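Local coordinates for protein toll (Drosophila melanogaster, PDB 4LXR) that binds the cleaved, active form of the cytokine spaetzle and triggers the signalling behind antifungal defence and dorsal-ventral patterning of the embryo, at residues C80-H85 with M112-Q117; D108-N113 with F130-L135; E153-I158 with F177-L182. One frame throughout, in Å; residues are numbered along the deposited sequence.

Contact 1: residues C80-H85 with M112-Q117. With NAG (2-acetamido-2-deoxy-beta-D-glucopyranose), chain I.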
loop_
_atom_site.group_PDB
_atom_site.type_symbol
_atom_site.label_atom_id
_atom_site.label_comp_id
_atom_site.label_asym_id
_atom_site.label_seq_id
_atom_site.Cartn_x
_atom_site.Cartn_y
_atom_site.Cartn_z
ATOM N N CYS A 80 -36.607 -1.025 21.200
ATOM C CA CYS A 80 -37.770 -1.511 21.940
ATOM C C CYS A 80 -38.489 -0.364 22.626
ATOM O O CYS A 80 -37.895 0.685 22.881
ATOM C CB CYS A 80 -37.358 -2.590 22.958
ATOM S SG CYS A 80 -36.522 -4.036 22.159
ATOM N N MET A 81 -39.776 -0.555 22.904
ATOM C CA MET A 81 -40.543 0.447 23.638
ATOM C C MET A 81 -40.409 0.192 25.117
ATOM O O MET A 81 -40.363 -0.966 25.553
ATOM C CB MET A 81 -42.025 0.404 23.233
ATOM C CG MET A 81 -42.198 0.671 21.753
ATOM S SD MET A 81 -43.887 0.619 21.206
ATOM C CE MET A 81 -44.552 2.068 22.029
ATOM N N LEU A 82 -40.323 1.271 25.889
ATOM C CA LEU A 82 -40.394 1.155 27.336
ATOM C C LEU A 82 -41.752 0.564 27.690
ATOM O O LEU A 82 -42.796 1.028 27.207
ATOM C CB LEU A 82 -40.162 2.509 28.012
ATOM C CG LEU A 82 -38.708 2.962 27.834
ATOM C CD1 LEU A 82 -38.520 4.447 28.220
ATOM C CD2 LEU A 82 -37.771 2.048 28.626
ATOM N N PRO A 83 -41.742 -0.476 28.534
ATOM C CA PRO A 83 -42.914 -1.328 28.744
ATOM C C PRO A 83 -43.955 -0.755 29.713
ATOM O O PRO A 83 -44.404 -1.462 30.617
ATOM C CB PRO A 83 -42.296 -2.609 29.307
ATOM C CG PRO A 83 -41.082 -2.159 30.003
ATOM C CD PRO A 83 -40.549 -0.997 29.222
ATOM N N GLY A 84 -44.340 0.500 29.523
ATOM C CA GLY A 84 -45.346 1.121 30.376
ATOM C C GLY A 84 -44.986 1.171 31.861
ATOM O O GLY A 84 -43.867 1.516 32.240
ATOM N N HIS A 85 -45.946 0.820 32.707
ATOM C CA HIS A 85 -45.735 0.805 34.148
ATOM C C HIS A 85 -45.284 -0.572 34.622
ATOM O O HIS A 85 -45.608 -0.996 35.726
ATOM C CB HIS A 85 -47.022 1.225 34.851
ATOM C CG HIS A 85 -47.471 2.603 34.484
ATOM N ND1 HIS A 85 -46.594 3.666 34.386
ATOM C CD2 HIS A 85 -48.692 3.092 34.167
ATOM C CE1 HIS A 85 -47.261 4.752 34.041
ATOM N NE2 HIS A 85 -48.536 4.431 33.902
ATOM N N MET A 112 -42.687 6.589 25.750
ATOM C CA MET A 112 -42.800 7.288 27.031
ATOM C C MET A 112 -41.387 7.655 27.518
ATOM O O MET A 112 -40.382 7.263 26.908
ATOM C CB MET A 112 -43.478 6.387 28.072
ATOM C CG MET A 112 -42.615 5.183 28.498
ATOM S SD MET A 112 -43.459 3.964 29.549
ATOM C CE MET A 112 -43.589 4.860 31.126
ATOM N N ASN A 113 -41.311 8.416 28.604
ATOM C CA ASN A 113 -40.040 8.682 29.299
ATOM C C ASN A 113 -39.653 7.484 30.172
ATOM O O ASN A 113 -40.523 6.770 30.672
ATOM C CB ASN A 113 -40.176 9.934 30.191
ATOM C CG ASN A 113 -40.363 11.229 29.389
ATOM O OD1 ASN A 113 -39.648 11.468 28.416
ATOM N ND2 ASN A 113 -41.326 12.065 29.801
ATOM N N ILE A 114 -38.357 7.253 30.368
ATOM C CA ILE A 114 -37.920 6.186 31.274
ATOM C C ILE A 114 -38.251 6.512 32.739
ATOM O O ILE A 114 -38.276 7.679 33.135
ATOM C CB ILE A 114 -36.386 5.864 31.076
ATOM C CG1 ILE A 114 -36.026 4.469 31.595
ATOM C CG2 ILE A 114 -35.525 6.949 31.672
ATOM C CD1 ILE A 114 -34.583 4.025 31.234
ATOM N N THR A 115 -38.531 5.486 33.539
ATOM C CA THR A 115 -38.854 5.704 34.940
ATOM C C THR A 115 -38.019 4.802 35.833
ATOM O O THR A 115 -37.490 3.781 35.388
ATOM C CB THR A 115 -40.343 5.402 35.267
ATOM O OG1 THR A 115 -40.568 3.989 35.184
ATOM C CG2 THR A 115 -41.307 6.144 34.331
ATOM N N ARG A 116 -37.957 5.170 37.108
ATOM C CA ARG A 116 -37.354 4.340 38.138
ATOM C C ARG A 116 -37.976 2.935 38.180
ATOM O O ARG A 116 -37.269 1.935 38.322
ATOM C CB ARG A 116 -37.480 5.024 39.505
ATOM C CG ARG A 116 -36.832 4.251 40.626
ATOM C CD ARG A 116 -37.358 4.688 41.986
ATOM N NE ARG A 116 -38.685 4.126 42.238
ATOM C CZ ARG A 116 -39.548 4.584 43.144
ATOM N NH1 ARG A 116 -40.733 3.989 43.283
ATOM N NH2 ARG A 116 -39.236 5.634 43.900
ATOM N N GLN A 117 -39.296 2.853 38.057
ATOM C CA GLN A 117 -39.952 1.543 37.993
ATOM C C GLN A 117 -39.360 0.596 36.931
ATOM O O GLN A 117 -39.285 -0.617 37.135
ATOM C CB GLN A 117 -41.456 1.706 37.762
ATOM C CG GLN A 117 -42.214 0.381 37.768
ATOM C CD GLN A 117 -43.717 0.563 37.647
ATOM O OE1 GLN A 117 -44.498 -0.222 38.191
ATOM N NE2 GLN A 117 -44.127 1.599 36.927
HETATM C C1 NAG I . -41.071 13.452 29.445
HETATM C C2 NAG I . -42.302 13.628 28.545
HETATM C C3 NAG I . -42.514 15.107 28.184
HETATM C C4 NAG I . -42.439 16.012 29.409
HETATM C C5 NAG I . -41.178 15.722 30.211
HETATM C C6 NAG I . -41.095 16.526 31.491
HETATM C C7 NAG I . -42.983 11.858 26.972
HETATM C C8 NAG I . -44.152 11.616 27.883
HETATM N N2 NAG I . -42.146 12.835 27.336
HETATM O O3 NAG I . -43.784 15.257 27.558
HETATM O O4 NAG I . -42.411 17.376 29.005
HETATM O O5 NAG I . -41.164 14.335 30.577
HETATM O O6 NAG I . -41.241 15.714 32.651
HETATM O O7 NAG I . -42.805 11.203 25.949
HETATM O O HOH W 1 -43.267 3.288 34.957
#
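Met-112 lies against Leu-82 and Gly-84, and each atom from CG outward meets one of them. From a CB directed toward that loop, CG is placed between the backbone N and the carbonyl carbon (chi1 69°), and this sets Met-112 CG 3.7 Å from Leu-82 CB. The sulfur continues to glycine: Met-112 SD stands 3.5 Å from Gly-84 CA. The chain then bends (chi3 -72°), and the terminal methyl, Met-112 CE, comes to 3.5 Å from Gly-84 O. Pro-83 is the centre of an inverse gamma turn, closed by a weak bond from Gly-84 N to Leu-82 O, which brings the glycine backbone round to the thioether.

Leu-82 CD1 reaches over to the 112-117 backbone, 3.5 Å from Ile-114 N, and also meets Ile-114 CB.

The second patch is polar and mediated by solvent. The modelled rotation of the Gln-117 amide is doubtful, because Gln-117 OE1 sits 2.8 Å from His-85 O, acceptor against acceptor. One water hydrogen-bonds to Thr-115 OG1 at 2.8 Å and donates to Gly-84 O; a weak bond to His-85 ND1 lies in the plane of the imidazole. As modelled, the water accepts from Gln-117 NE2 at 2.7 Å, a direction as uncertain as the amide's rotation.

Asn-113, whose CB points away from the loop, carries an N-linked sugar on ND2, bonded to NAG C1, while its OD1 is hydrogen-bonded to His-137 N and Thr-136 OG1.

The contact joins the loops that follow two adjacent parallel strands, 74-78 and 102-106: Leu-82 also rests on Phe-105 of the latter, Pro-83 packs on helix 88-94, and the Cys-52 to Cys-80 disulfide ties the first loop to strand 47-52.

Contact 2: residues D108-N113 with F130-L135. With NAG (2-acetamido-2-deoxy-beta-D-glucopyranose), chain I.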
loop_
_atom_site.group_PDB
_atom_site.type_symbol
_atom_site.label_atom_id
_atom_site.label_comp_id
_atom_site.label_asym_id
_atom_site.label_seq_id
_atom_site.Cartn_x
_atom_site.Cartn_y
_atom_site.Cartn_z
ATOM N N ASP A 108 -35.013 4.443 19.657
ATOM C CA ASP A 108 -35.638 5.690 19.234
ATOM C C ASP A 108 -37.152 5.552 19.165
ATOM O O ASP A 108 -37.858 6.419 18.634
ATOM C CB ASP A 108 -35.069 6.116 17.877
ATOM C CG ASP A 108 -33.568 6.336 17.939
ATOM O OD1 ASP A 108 -33.065 6.743 19.014
ATOM O OD2 ASP A 108 -32.887 6.090 16.931
ATOM N N ASN A 109 -37.645 4.443 19.696
ATOM C CA ASN A 109 -39.080 4.207 19.793
ATOM C C ASN A 109 -39.423 3.877 21.239
ATOM O O ASN A 109 -39.673 2.719 21.577
ATOM C CB ASN A 109 -39.500 3.073 18.842
ATOM C CG ASN A 109 -40.980 2.733 18.955
ATOM O OD1 ASN A 109 -41.772 3.537 19.444
ATOM N ND2 ASN A 109 -41.357 1.532 18.501
ATOM N N LEU A 110 -39.430 4.910 22.083
ATOM C CA LEU A 110 -39.634 4.762 23.529
ATOM C C LEU A 110 -41.107 4.604 23.930
ATOM O O LEU A 110 -41.447 3.717 24.708
ATOM C CB LEU A 110 -39.019 5.950 24.282
ATOM C CG LEU A 110 -37.506 6.168 24.142
ATOM C CD1 LEU A 110 -37.056 7.456 24.845
ATOM C CD2 LEU A 110 -36.706 4.953 24.644
ATOM N N GLY A 111 -41.971 5.466 23.402
ATOM C CA GLY A 111 -43.391 5.436 23.731
ATOM C C GLY A 111 -43.719 6.254 24.968
ATOM O O GLY A 111 -44.875 6.588 25.184
ATOM N N MET A 112 -42.687 6.589 25.750
ATOM C CA MET A 112 -42.800 7.288 27.031
ATOM C C MET A 112 -41.387 7.655 27.518
ATOM O O MET A 112 -40.382 7.263 26.908
ATOM C CB MET A 112 -43.478 6.387 28.072
ATOM C CG MET A 112 -42.615 5.183 28.498
ATOM S SD MET A 112 -43.459 3.964 29.549
ATOM C CE MET A 112 -43.589 4.860 31.126
ATOM N N ASN A 113 -41.311 8.416 28.604
ATOM C CA ASN A 113 -40.040 8.682 29.299
ATOM C C ASN A 113 -39.653 7.484 30.172
ATOM O O ASN A 113 -40.523 6.770 30.672
ATOM C CB ASN A 113 -40.176 9.934 30.191
ATOM C CG ASN A 113 -40.363 11.229 29.389
ATOM O OD1 ASN A 113 -39.648 11.468 28.416
ATOM N ND2 ASN A 113 -41.326 12.065 29.801
ATOM N N PHE A 130 -28.292 3.575 28.669
ATOM C CA PHE A 130 -29.544 4.020 28.080
ATOM C C PHE A 130 -29.222 5.019 26.982
ATOM O O PHE A 130 -28.526 6.019 27.213
ATOM C CB PHE A 130 -30.439 4.689 29.140
ATOM C CG PHE A 130 -31.735 5.216 28.592
ATOM C CD1 PHE A 130 -32.599 4.378 27.885
ATOM C CD2 PHE A 130 -32.098 6.533 28.794
ATOM C CE1 PHE A 130 -33.804 4.850 27.368
ATOM C CE2 PHE A 130 -33.314 7.032 28.283
ATOM C CZ PHE A 130 -34.170 6.190 27.571
ATOM N N THR A 131 -29.771 4.788 25.800
ATOM C CA THR A 131 -29.365 5.571 24.640
ATOM C C THR A 131 -30.573 5.831 23.772
ATOM O O THR A 131 -31.312 4.898 23.431
ATOM C CB THR A 131 -28.300 4.800 23.833
ATOM O OG1 THR A 131 -27.083 4.737 24.597
ATOM C CG2 THR A 131 -28.029 5.461 22.482
ATOM N N THR A 132 -30.787 7.090 23.413
ATOM C CA THR A 132 -31.934 7.434 22.577
ATOM C C THR A 132 -31.670 8.749 21.868
ATOM O O THR A 132 -30.917 9.575 22.366
ATOM C CB THR A 132 -33.247 7.557 23.399
ATOM O OG1 THR A 132 -34.344 7.813 22.509
ATOM C CG2 THR A 132 -33.167 8.703 24.427
ATOM N N ARG A 133 -32.300 8.939 20.712
ATOM C CA ARG A 133 -32.286 10.228 20.018
ATOM C C ARG A 133 -33.648 10.929 20.035
ATOM O O ARG A 133 -33.831 11.989 19.413
ATOM C CB ARG A 133 -31.733 10.053 18.591
ATOM C CG ARG A 133 -30.283 9.545 18.669
ATOM C CD ARG A 133 -29.732 9.065 17.376
ATOM N NE ARG A 133 -30.310 7.795 16.962
ATOM C CZ ARG A 133 -29.788 7.041 16.002
ATOM N NH1 ARG A 133 -28.683 7.437 15.395
ATOM N NH2 ARG A 133 -30.367 5.904 15.650
ATOM N N ARG A 134 -34.602 10.338 20.744
ATOM C CA ARG A 134 -35.894 10.980 20.946
ATOM C C ARG A 134 -35.727 12.141 21.928
ATOM O O ARG A 134 -34.895 12.066 22.829
ATOM C CB ARG A 134 -36.886 10.003 21.550
ATOM C CG ARG A 134 -37.386 8.925 20.625
ATOM C CD ARG A 134 -38.652 9.357 19.877
ATOM N NE ARG A 134 -38.384 10.416 18.906
ATOM C CZ ARG A 134 -37.720 10.232 17.772
ATOM N NH1 ARG A 134 -37.238 9.027 17.481
ATOM N NH2 ARG A 134 -37.511 11.253 16.943
ATOM N N LEU A 135 -36.488 13.216 21.738
ATOM C CA LEU A 135 -36.632 14.216 22.796
ATOM C C LEU A 135 -37.220 13.473 23.992
ATOM O O LEU A 135 -38.264 12.840 23.892
ATOM C CB LEU A 135 -37.544 15.367 22.360
ATOM C CG LEU A 135 -37.973 16.352 23.477
ATOM C CD1 LEU A 135 -36.779 17.049 24.125
ATOM C CD2 LEU A 135 -38.934 17.377 22.923
HETATM C C1 NAG I . -41.071 13.452 29.445
HETATM C C2 NAG I . -42.302 13.628 28.545
HETATM C C3 NAG I . -42.514 15.107 28.184
HETATM C C4 NAG I . -42.439 16.012 29.409
HETATM C C5 NAG I . -41.178 15.722 30.211
HETATM C C6 NAG I . -41.095 16.526 31.491
HETATM C C7 NAG I . -42.983 11.858 26.972
HETATM C C8 NAG I . -44.152 11.616 27.883
HETATM N N2 NAG I . -42.146 12.835 27.336
HETATM O O3 NAG I . -43.784 15.257 27.558
HETATM O O4 NAG I . -42.411 17.376 29.005
HETATM O O5 NAG I . -41.164 14.335 30.577
HETATM O O6 NAG I . -41.241 15.714 32.651
HETATM O O7 NAG I . -42.805 11.203 25.949
#
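Asp-108 and Arg-133 form a salt bridge between the turns leaving two adjacent strands of the leucine-rich-repeat solenoid, 102-106 and 127-131, beside an ST turn in which Thr-132 OG1 accepts from Arg-134 N.

The ionic part is side-on. Arg-133 NE and NH2 both donate to Asp-108 OD2, at 3.1 Å and 2.8 Å, with the oxygen close to the guanidinium plane although the carboxylate is turned 43° from it. Asp-108 OD1 takes the backbone N of Arg-133 on its anti side, tilted out of the carboxylate plane, at 2.9 Å, so one residue grips both oxygens and probably holds the carboxylate's rotation. On the spaetzle chain, Arg-11 packs on Asp-108, and Glu-48 makes a long, weak ion pair with Arg-133.

The apolar part belongs to Leu-110. Tip to tip with Phe-130, Leu-110 CD2 meets the ring edge at Phe-130 CE1, 4.0 Å away, while Leu-110 CD1 lies 3.6 Å from Thr-132 OG1, an oxygen whose strongest partner is Ser-107 O.

The last bond is to a backbone carbonyl. Bent at chi2 (-90°) and chi3 (69°), the Arg-134 chain curls round Asp-108 O, and Arg-134 NH1 donates to a lone pair of that oxygen in the carbonyl plane, at 2.9 Å.

Contact 3: residues E153-I158 with F177-L182. With EPE (4-(2-hydroxyethyl)-1-piperazine ethanesulfonic acid), chain N.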
loop_
_atom_site.group_PDB
_atom_site.type_symbol
_atom_site.label_atom_id
_atom_site.label_comp_id
_atom_site.label_asym_id
_atom_site.label_seq_id
_atom_site.Cartn_x
_atom_site.Cartn_y
_atom_site.Cartn_z
ATOM N N GLU A 153 -23.775 4.582 31.489
ATOM C CA GLU A 153 -23.752 5.393 30.296
ATOM C C GLU A 153 -25.135 5.897 30.007
ATOM O O GLU A 153 -26.086 5.120 29.966
ATOM C CB GLU A 153 -23.213 4.592 29.065
ATOM C CG GLU A 153 -23.258 5.416 27.735
ATOM C CD GLU A 153 -22.409 4.774 26.589
ATOM O OE1 GLU A 153 -22.562 5.145 25.396
ATOM O OE2 GLU A 153 -21.598 3.881 26.884
ATOM N N LEU A 154 -25.254 7.203 29.781
ATOM C CA LEU A 154 -26.552 7.787 29.484
ATOM C C LEU A 154 -26.335 8.690 28.324
ATOM O O LEU A 154 -25.444 9.534 28.332
ATOM C CB LEU A 154 -27.121 8.604 30.672
ATOM C CG LEU A 154 -27.432 7.827 31.936
ATOM C CD1 LEU A 154 -27.858 8.785 33.067
ATOM C CD2 LEU A 154 -28.531 6.834 31.651
ATOM N N ARG A 155 -27.169 8.528 27.316
ATOM C CA ARG A 155 -27.066 9.363 26.148
ATOM C C ARG A 155 -28.462 9.731 25.707
ATOM O O ARG A 155 -29.156 8.913 25.105
ATOM C CB ARG A 155 -26.350 8.633 25.009
ATOM C CG ARG A 155 -26.045 9.581 23.876
ATOM C CD ARG A 155 -25.279 8.989 22.768
ATOM N NE ARG A 155 -23.883 8.634 23.039
ATOM C CZ ARG A 155 -23.005 8.497 22.045
ATOM N NH1 ARG A 155 -23.422 8.737 20.814
ATOM N NH2 ARG A 155 -21.740 8.142 22.252
ATOM N N ALA A 156 -28.872 10.962 25.993
ATOM C CA ALA A 156 -30.240 11.359 25.708
ATOM C C ALA A 156 -30.420 12.870 25.555
ATOM O O ALA A 156 -31.432 13.422 26.015
ATOM C CB ALA A 156 -31.150 10.832 26.805
ATOM N N ASN A 157 -29.459 13.528 24.899
ATOM C CA ASN A 157 -29.442 14.991 24.781
ATOM C C ASN A 157 -29.675 15.691 26.121
ATOM O O ASN A 157 -30.418 16.669 26.204
ATOM C CB ASN A 157 -30.419 15.492 23.699
ATOM C CG ASN A 157 -29.889 15.204 22.283
ATOM O OD1 ASN A 157 -29.074 15.957 21.764
ATOM N ND2 ASN A 157 -30.300 14.069 21.696
ATOM N N ILE A 158 -29.022 15.167 27.158
ATOM C CA ILE A 158 -29.218 15.647 28.509
ATOM C C ILE A 158 -28.617 17.033 28.721
ATOM O O ILE A 158 -27.404 17.229 28.587
ATOM C CB ILE A 158 -28.666 14.670 29.528
ATOM C CG1 ILE A 158 -29.298 13.298 29.298
ATOM C CG2 ILE A 158 -28.988 15.181 30.956
ATOM C CD1 ILE A 158 -28.594 12.155 30.048
ATOM N N PHE A 177 -20.973 10.099 29.863
ATOM C CA PHE A 177 -22.044 11.055 29.521
ATOM C C PHE A 177 -21.711 11.786 28.241
ATOM O O PHE A 177 -22.260 12.856 27.971
ATOM C CB PHE A 177 -22.260 12.086 30.640
ATOM C CG PHE A 177 -22.890 11.515 31.883
ATOM C CD1 PHE A 177 -23.514 10.266 31.849
ATOM C CD2 PHE A 177 -22.868 12.228 33.085
ATOM C CE1 PHE A 177 -24.106 9.713 33.002
ATOM C CE2 PHE A 177 -23.444 11.681 34.264
ATOM C CZ PHE A 177 -24.089 10.427 34.213
ATOM N N GLY A 178 -20.787 11.217 27.466
ATOM C CA GLY A 178 -20.393 11.812 26.209
ATOM C C GLY A 178 -21.593 11.997 25.291
ATOM O O GLY A 178 -22.522 11.194 25.307
ATOM N N SER A 179 -21.572 13.080 24.529
ATOM C CA SER A 179 -22.563 13.365 23.497
ATOM C C SER A 179 -23.940 13.690 24.057
ATOM O O SER A 179 -24.963 13.146 23.634
ATOM C CB SER A 179 -22.631 12.241 22.455
ATOM O OG SER A 179 -23.104 12.764 21.225
ATOM N N ASN A 180 -23.960 14.601 25.016
ATOM C CA ASN A 180 -25.206 15.091 25.562
ATOM C C ASN A 180 -25.224 16.581 25.364
ATOM O O ASN A 180 -24.614 17.085 24.413
ATOM C CB ASN A 180 -25.362 14.683 27.032
ATOM C CG ASN A 180 -25.835 13.242 27.181
ATOM O OD1 ASN A 180 -27.000 12.926 26.903
ATOM N ND2 ASN A 180 -24.927 12.353 27.601
ATOM N N LYS A 181 -25.927 17.296 26.234
ATOM C CA LYS A 181 -25.996 18.748 26.110
ATOM C C LYS A 181 -25.628 19.428 27.429
ATOM O O LYS A 181 -26.149 20.503 27.751
ATOM C CB LYS A 181 -27.395 19.183 25.637
ATOM C CG LYS A 181 -27.692 18.913 24.144
ATOM C CD LYS A 181 -29.156 19.306 23.824
ATOM C CE LYS A 181 -29.484 19.254 22.322
ATOM N NZ LYS A 181 -30.906 19.684 22.021
ATOM N N LEU A 182 -24.732 18.806 28.192
ATOM C CA LEU A 182 -24.397 19.328 29.519
ATOM C C LEU A 182 -23.702 20.690 29.470
ATOM O O LEU A 182 -22.734 20.872 28.737
ATOM C CB LEU A 182 -23.562 18.314 30.317
ATOM C CG LEU A 182 -24.369 17.076 30.711
ATOM C CD1 LEU A 182 -23.478 15.940 31.188
ATOM C CD2 LEU A 182 -25.424 17.437 31.772
HETATM N N1 EPE N . -25.590 16.147 20.242
HETATM C C2 EPE N . -26.314 17.298 20.833
HETATM C C3 EPE N . -25.437 18.539 20.872
HETATM N N4 EPE N . -24.122 18.299 21.473
HETATM C C5 EPE N . -23.501 16.985 21.429
HETATM C C6 EPE N . -24.396 15.804 21.036
HETATM C C7 EPE N . -23.209 19.424 21.602
HETATM C C8 EPE N . -23.882 20.557 22.358
HETATM O O8 EPE N . -24.375 20.055 23.574
HETATM C C9 EPE N . -26.457 14.957 20.304
HETATM C C10 EPE N . -26.948 14.544 18.924
HETATM S S EPE N . -27.840 12.959 18.925
HETATM O O1S EPE N . -27.574 12.212 20.162
HETATM O O2S EPE N . -29.278 13.219 18.860
HETATM O O3S EPE N . -27.423 12.177 17.775
HETATM O O HOH W 2 -22.969 8.920 26.347
HETATM O O HOH W 3 -27.471 12.663 23.097
#
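A single carboxamide, that of Asn-180, is bonded through all its polar positions to backbone. Asn-180 OD1 accepts two nearly straight bonds, from Ala-156 N (2.9 Å, 171°) and Ile-158 N (3.0 Å, 173°); the first donor lies in the amide's carbonyl plane, the second is tilted from it. Asn-180 ND2 donates to Leu-154 O at 3.0 Å and, inside its own turn, to Phe-177 O at 2.7 Å. This is a rung of the asparagine ladder of leucine-rich repeats, stitching LRR 2 to LRR 1; Asn-204 likewise reaches Phe-177 O. An alanine here would probably leave Ala-156 N and Ile-158 N without this acceptor and Leu-154 O without this donor, weakening the tie between the two turns.

Around the rung, Lys-181 N bonds to Ile-158 O (2.8 Å). Ser-179 CB sits over the centre of one face of the Arg-155 guanidinium, 3.8 Å from Arg-155 CZ. The charge of Arg-155 is engaged by Asp-55 of the spaetzle chain, so this packing backs a ligand-binding residue. Asn-157 ND2 instead holds O2S of a buffer molecule.

On the inner side, Leu-154 and Phe-177 lie side by side, Leu-154 CD1 to Phe-177 CE1 3.9 Å. Strand 151-155 lies between strands 127-131 and 174-176 in the parallel array, and its Leu-154 also packs on Phe-130 of the former.

Overall arrangement
The three contacts lie in the N-terminal part of Toll's extracellular solenoid, all on the same side of the chain's centre; contacts 1 and 2 overlap along the chain, and contact 3 follows. Contacts 1 and 2 have centres about 9 Å apart, share Met-112 and Asn-113, and are joined by a probable hydrogen bond from Leu-82 N to Leu-110 O. The centre of contact 3 is about 13 Å from that of contact 2 and 18 Å from that of contact 1. Neighbouring parallel strands 127-131 and 151-155 link contacts 2 and 3 through probable backbone bonds between Phe-130, Thr-132 and Arg-155. The series thus runs from the glycosylated loop at Asn-113 to leucine-rich repeats 1 and 2, with contacts 2 and 3 both reached by spaetzle.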